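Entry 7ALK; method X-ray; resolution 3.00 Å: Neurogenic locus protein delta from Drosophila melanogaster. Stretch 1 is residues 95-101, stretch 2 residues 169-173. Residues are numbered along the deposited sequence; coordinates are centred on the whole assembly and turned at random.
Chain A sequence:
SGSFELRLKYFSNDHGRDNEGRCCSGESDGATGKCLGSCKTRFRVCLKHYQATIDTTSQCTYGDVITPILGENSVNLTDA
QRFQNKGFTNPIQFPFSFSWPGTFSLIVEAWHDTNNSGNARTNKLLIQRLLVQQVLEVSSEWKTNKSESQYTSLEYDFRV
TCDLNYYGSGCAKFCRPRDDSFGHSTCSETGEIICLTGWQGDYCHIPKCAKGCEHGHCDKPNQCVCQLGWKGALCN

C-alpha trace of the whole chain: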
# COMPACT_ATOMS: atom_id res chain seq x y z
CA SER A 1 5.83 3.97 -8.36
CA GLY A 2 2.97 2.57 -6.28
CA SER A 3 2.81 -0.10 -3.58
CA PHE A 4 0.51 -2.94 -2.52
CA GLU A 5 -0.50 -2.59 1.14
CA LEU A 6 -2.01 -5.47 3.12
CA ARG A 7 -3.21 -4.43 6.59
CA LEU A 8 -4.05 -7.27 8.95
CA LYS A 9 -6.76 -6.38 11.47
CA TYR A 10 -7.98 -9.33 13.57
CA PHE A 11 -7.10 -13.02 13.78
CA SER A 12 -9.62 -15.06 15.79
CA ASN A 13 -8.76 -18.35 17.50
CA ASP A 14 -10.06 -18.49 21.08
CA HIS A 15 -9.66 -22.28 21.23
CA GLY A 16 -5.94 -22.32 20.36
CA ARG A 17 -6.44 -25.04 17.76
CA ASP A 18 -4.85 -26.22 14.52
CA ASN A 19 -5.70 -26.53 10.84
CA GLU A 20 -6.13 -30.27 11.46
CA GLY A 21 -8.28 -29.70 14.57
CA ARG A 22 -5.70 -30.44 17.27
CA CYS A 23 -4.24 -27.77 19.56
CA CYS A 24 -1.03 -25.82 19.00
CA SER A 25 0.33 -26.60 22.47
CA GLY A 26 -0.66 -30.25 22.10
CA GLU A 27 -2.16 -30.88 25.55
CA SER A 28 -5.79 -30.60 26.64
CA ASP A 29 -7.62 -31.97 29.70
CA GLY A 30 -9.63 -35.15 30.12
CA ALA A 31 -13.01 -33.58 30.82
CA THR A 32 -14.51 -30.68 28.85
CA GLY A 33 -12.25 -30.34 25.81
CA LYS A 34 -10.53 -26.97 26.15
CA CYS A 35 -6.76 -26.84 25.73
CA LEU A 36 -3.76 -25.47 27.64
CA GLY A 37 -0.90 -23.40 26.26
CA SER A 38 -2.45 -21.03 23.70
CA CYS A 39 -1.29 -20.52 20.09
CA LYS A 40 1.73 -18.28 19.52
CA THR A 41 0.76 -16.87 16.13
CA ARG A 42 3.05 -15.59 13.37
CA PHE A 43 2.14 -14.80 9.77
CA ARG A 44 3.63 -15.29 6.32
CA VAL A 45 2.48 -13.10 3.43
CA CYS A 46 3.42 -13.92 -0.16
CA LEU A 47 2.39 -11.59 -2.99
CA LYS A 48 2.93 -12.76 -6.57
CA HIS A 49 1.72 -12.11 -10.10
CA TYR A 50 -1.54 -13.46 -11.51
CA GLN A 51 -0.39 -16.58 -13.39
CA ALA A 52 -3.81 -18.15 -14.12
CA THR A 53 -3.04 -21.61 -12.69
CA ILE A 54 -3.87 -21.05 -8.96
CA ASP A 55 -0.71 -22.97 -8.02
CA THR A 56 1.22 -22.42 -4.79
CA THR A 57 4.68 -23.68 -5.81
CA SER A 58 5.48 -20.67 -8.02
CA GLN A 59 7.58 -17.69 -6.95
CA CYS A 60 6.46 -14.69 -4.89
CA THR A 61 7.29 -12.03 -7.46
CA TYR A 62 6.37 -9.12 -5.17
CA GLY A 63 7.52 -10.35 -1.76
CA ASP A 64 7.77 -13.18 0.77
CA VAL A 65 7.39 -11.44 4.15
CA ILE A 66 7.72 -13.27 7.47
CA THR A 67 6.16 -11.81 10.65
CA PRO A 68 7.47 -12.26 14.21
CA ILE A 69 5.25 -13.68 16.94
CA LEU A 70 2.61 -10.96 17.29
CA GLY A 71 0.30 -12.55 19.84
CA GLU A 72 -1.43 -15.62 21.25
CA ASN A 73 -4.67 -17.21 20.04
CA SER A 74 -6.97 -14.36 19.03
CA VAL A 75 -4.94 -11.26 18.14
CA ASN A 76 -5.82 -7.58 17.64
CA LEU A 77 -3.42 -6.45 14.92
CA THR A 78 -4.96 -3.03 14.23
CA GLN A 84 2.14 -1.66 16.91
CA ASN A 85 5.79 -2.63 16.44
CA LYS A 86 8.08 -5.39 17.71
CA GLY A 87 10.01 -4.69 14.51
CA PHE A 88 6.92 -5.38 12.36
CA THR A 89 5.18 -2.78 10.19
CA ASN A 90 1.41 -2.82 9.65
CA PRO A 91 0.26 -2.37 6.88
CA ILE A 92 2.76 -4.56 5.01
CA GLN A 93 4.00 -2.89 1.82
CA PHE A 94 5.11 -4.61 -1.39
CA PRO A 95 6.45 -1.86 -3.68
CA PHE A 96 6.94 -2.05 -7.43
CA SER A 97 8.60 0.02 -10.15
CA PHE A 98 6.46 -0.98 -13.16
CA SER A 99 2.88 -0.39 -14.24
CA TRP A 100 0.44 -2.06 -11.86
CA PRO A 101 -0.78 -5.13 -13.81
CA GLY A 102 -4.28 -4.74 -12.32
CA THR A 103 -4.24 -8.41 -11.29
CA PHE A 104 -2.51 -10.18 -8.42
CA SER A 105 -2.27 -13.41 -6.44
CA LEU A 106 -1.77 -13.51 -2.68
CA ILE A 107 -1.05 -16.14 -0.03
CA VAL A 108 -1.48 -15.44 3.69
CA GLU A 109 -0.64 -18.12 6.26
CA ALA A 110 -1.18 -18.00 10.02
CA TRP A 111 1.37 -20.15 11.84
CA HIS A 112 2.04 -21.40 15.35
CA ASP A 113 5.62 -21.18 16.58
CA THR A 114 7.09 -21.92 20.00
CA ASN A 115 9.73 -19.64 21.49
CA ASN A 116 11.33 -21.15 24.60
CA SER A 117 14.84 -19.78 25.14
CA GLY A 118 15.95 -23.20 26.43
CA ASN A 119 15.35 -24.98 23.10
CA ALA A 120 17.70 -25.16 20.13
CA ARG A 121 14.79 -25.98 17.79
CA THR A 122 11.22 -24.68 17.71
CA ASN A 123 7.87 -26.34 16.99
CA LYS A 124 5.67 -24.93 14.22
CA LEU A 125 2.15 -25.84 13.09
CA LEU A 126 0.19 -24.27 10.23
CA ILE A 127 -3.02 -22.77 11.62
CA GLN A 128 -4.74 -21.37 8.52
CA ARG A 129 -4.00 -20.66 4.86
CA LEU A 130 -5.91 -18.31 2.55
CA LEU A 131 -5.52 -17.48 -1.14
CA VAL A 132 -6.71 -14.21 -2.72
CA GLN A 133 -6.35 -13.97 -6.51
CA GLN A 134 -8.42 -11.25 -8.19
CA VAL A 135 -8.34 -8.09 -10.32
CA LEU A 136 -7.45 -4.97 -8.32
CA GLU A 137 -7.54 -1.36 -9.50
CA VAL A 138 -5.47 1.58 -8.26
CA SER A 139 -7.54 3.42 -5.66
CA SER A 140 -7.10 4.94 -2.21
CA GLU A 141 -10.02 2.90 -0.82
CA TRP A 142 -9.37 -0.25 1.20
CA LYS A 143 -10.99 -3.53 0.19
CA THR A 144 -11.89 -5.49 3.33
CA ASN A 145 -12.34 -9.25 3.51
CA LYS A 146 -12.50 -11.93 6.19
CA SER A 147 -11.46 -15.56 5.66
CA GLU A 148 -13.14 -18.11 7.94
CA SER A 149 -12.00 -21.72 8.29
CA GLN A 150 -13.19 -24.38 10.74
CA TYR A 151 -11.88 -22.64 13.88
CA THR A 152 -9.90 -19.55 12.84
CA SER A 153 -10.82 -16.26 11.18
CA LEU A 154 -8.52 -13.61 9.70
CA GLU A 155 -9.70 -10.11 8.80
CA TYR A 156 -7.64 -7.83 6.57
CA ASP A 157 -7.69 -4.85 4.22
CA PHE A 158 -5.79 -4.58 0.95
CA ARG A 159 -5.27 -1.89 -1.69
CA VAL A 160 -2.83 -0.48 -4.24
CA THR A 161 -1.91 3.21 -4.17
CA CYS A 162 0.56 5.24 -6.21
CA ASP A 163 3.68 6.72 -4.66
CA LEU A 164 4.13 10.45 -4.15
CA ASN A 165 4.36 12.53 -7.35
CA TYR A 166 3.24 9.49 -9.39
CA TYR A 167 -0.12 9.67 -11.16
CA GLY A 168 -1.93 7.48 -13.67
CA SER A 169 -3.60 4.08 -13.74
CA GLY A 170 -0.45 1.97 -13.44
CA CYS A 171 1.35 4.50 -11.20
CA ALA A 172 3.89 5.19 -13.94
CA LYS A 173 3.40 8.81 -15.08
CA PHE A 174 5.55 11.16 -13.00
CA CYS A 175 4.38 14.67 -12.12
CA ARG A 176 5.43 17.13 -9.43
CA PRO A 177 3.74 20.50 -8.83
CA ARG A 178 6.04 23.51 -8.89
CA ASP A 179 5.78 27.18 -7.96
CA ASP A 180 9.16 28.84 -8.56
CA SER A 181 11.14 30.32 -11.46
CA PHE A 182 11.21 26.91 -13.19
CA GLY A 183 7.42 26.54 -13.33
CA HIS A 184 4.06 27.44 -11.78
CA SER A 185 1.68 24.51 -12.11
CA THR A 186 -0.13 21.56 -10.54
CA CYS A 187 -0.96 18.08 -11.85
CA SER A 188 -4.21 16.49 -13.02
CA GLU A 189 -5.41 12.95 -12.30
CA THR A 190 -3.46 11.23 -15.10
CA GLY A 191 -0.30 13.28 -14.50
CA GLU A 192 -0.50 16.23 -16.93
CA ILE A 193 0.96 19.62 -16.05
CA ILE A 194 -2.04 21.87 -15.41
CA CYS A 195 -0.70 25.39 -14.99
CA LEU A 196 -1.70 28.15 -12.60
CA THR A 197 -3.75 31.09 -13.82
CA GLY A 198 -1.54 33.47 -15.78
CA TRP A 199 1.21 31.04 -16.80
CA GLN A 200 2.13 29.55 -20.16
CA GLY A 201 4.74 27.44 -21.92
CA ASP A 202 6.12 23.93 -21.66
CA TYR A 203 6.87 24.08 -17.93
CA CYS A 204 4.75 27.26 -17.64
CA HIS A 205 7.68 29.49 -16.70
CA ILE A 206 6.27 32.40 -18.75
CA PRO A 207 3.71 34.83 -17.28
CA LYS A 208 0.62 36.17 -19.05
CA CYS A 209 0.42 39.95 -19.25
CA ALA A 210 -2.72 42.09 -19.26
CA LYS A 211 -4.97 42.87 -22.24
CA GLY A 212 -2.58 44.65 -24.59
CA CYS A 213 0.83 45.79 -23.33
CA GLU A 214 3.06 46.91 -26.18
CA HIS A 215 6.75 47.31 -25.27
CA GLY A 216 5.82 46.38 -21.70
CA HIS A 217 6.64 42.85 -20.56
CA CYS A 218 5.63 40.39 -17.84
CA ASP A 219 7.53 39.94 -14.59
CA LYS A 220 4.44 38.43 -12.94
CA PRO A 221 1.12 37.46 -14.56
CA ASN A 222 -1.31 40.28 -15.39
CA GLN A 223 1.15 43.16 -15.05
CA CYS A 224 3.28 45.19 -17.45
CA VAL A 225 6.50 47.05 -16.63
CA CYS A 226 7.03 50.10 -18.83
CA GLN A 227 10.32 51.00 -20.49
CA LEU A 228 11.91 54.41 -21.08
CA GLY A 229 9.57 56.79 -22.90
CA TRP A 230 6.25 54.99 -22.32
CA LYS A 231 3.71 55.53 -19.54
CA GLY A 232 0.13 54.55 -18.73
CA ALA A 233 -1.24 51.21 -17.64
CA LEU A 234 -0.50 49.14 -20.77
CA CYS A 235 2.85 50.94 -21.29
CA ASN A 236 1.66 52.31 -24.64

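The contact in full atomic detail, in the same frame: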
# COMPACT_ATOMS: atom_id res chain seq x y z
N PRO A 95 6.33 -2.88 -2.63
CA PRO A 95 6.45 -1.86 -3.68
C PRO A 95 6.81 -2.47 -5.03
O PRO A 95 7.29 -3.60 -5.13
CB PRO A 95 7.58 -0.96 -3.16
CG PRO A 95 8.45 -1.90 -2.40
CD PRO A 95 7.53 -2.93 -1.78
N PHE A 96 6.58 -1.68 -6.07
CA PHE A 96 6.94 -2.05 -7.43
C PHE A 96 7.42 -0.82 -8.18
O PHE A 96 7.24 0.32 -7.73
CB PHE A 96 5.76 -2.72 -8.17
CG PHE A 96 4.46 -1.97 -8.07
CD1 PHE A 96 3.58 -2.22 -7.03
CD2 PHE A 96 4.11 -1.03 -9.03
CE1 PHE A 96 2.38 -1.53 -6.94
CE2 PHE A 96 2.91 -0.35 -8.94
CZ PHE A 96 2.05 -0.60 -7.90
N SER A 97 8.06 -1.05 -9.33
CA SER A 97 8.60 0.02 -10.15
C SER A 97 8.06 -0.01 -11.57
O SER A 97 8.55 0.74 -12.43
CB SER A 97 10.13 -0.04 -10.17
OG SER A 97 10.66 0.09 -8.86
N PHE A 98 7.07 -0.85 -11.85
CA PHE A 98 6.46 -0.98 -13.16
C PHE A 98 5.00 -0.54 -13.09
O PHE A 98 4.51 -0.11 -12.05
CB PHE A 98 6.59 -2.42 -13.68
CG PHE A 98 6.33 -3.46 -12.62
CD1 PHE A 98 5.03 -3.85 -12.32
CD2 PHE A 98 7.38 -4.04 -11.93
CE1 PHE A 98 4.79 -4.81 -11.35
CE2 PHE A 98 7.14 -4.99 -10.95
CZ PHE A 98 5.84 -5.38 -10.66
N SER A 99 4.31 -0.66 -14.22
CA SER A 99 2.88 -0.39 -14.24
C SER A 99 2.14 -1.48 -13.48
O SER A 99 2.44 -2.67 -13.64
CB SER A 99 2.37 -0.30 -15.67
OG SER A 99 3.15 0.61 -16.44
N TRP A 100 1.20 -1.08 -12.63
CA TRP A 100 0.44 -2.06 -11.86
C TRP A 100 -0.36 -2.95 -12.80
O TRP A 100 -1.24 -2.44 -13.52
CB TRP A 100 -0.48 -1.37 -10.86
CG TRP A 100 -1.36 -2.33 -10.13
CD1 TRP A 100 -2.71 -2.45 -10.23
CD2 TRP A 100 -0.94 -3.34 -9.20
NE1 TRP A 100 -3.16 -3.45 -9.41
CE2 TRP A 100 -2.09 -4.02 -8.77
CE3 TRP A 100 0.30 -3.72 -8.69
CZ2 TRP A 100 -2.04 -5.06 -7.85
CZ3 TRP A 100 0.35 -4.76 -7.78
CH2 TRP A 100 -0.81 -5.42 -7.37
N PRO A 101 -0.11 -4.26 -12.83
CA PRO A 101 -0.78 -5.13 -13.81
C PRO A 101 -2.29 -5.25 -13.62
O PRO A 101 -2.94 -5.91 -14.43
CB PRO A 101 -0.10 -6.49 -13.58
CG PRO A 101 1.18 -6.17 -12.88
CD PRO A 101 0.87 -5.00 -12.02
N SER A 169 -2.88 5.31 -14.06
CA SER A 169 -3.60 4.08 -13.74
C SER A 169 -2.68 2.95 -13.32
O SER A 169 -3.07 2.10 -12.51
CB SER A 169 -4.45 3.64 -14.93
OG SER A 169 -5.21 2.49 -14.61
N GLY A 170 -1.47 2.90 -13.87
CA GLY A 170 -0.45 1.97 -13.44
C GLY A 170 0.59 2.56 -12.52
O GLY A 170 1.60 1.90 -12.24
N CYS A 171 0.38 3.78 -12.03
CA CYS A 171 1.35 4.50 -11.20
C CYS A 171 2.70 4.59 -11.90
O CYS A 171 3.74 4.22 -11.35
CB CYS A 171 1.48 3.85 -9.82
SG CYS A 171 -0.09 3.58 -8.94
N ALA A 172 2.68 5.08 -13.13
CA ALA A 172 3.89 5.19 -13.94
C ALA A 172 4.20 6.61 -14.41
O ALA A 172 5.37 6.93 -14.61
CB ALA A 172 3.80 4.28 -15.17
N LYS A 173 3.18 7.45 -14.58
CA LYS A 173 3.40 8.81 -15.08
C LYS A 173 3.81 9.72 -13.94
O LYS A 173 3.06 9.91 -12.98
CB LYS A 173 2.13 9.33 -15.76
CG LYS A 173 2.29 10.70 -16.40
CD LYS A 173 3.46 10.72 -17.36
CE LYS A 173 3.63 12.09 -17.99
NZ LYS A 173 2.41 12.51 -18.74

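Two loop segments, far apart in sequence, meet here over a small area of 204 Å², and most of the bonding converges on one backbone carbonyl, that of Gly-170. By CA position, the two stretches come nearest at Ser-99 and Gly-170, whose CA atoms are 4.2 Å apart.

Pro-95 lies out of reach, so the contact begins at Phe-96. Its CA-to-CB bond points sideways, but with chi1 in the p well the end of the ring comes nearer, and Phe-96 CE2 sits 4.2 Å from Gly-170 O. The oxygen lies at the ring edge, near its plane, where the slightly positive C-H rim suits a carbonyl better than the electron-rich face would. The CA-to-CB bond of Ser-97 points away and the residue makes no contact, in keeping with a small polar residue in an exposed position.

The CA-to-CB bond of Phe-98 also points away, and its closest atom is the backbone O: Phe-98 O is 3.5 Å from Gly-170 O. Two acceptors offer each other no hydrogen bond.

Attractive contacts follow at once. Ser-99 CA approaches Gly-170 O at 3.3 Å, with an angle of 152° at the hydrogen, a CA-H...O contact made by a carbon polarised by its flanking amides. The Ser-99 side chain, in the m rotamer, places Ser-99 OG 3.9 Å from Ala-172 CB, a van der Waals contact with a methyl group that points toward stretch 1.

Trp-100 supplies the hydrogen bond: Trp-100 N donates to Gly-170 O at 3.0 Å and 153°. Its CA-to-CB bond points toward stretch 2, yet the indole leads off into a buried site, where NE1 is hydrogen-bonded elsewhere in the structure. Glycine suits its position because an ideal CB on Gly-170 would lie 2.9 Å from Ser-99 CB, a clash. The contact ends at Trp-100; the CA-to-CB bond of Pro-101 points away, and the residue touches nothing in stretch 2.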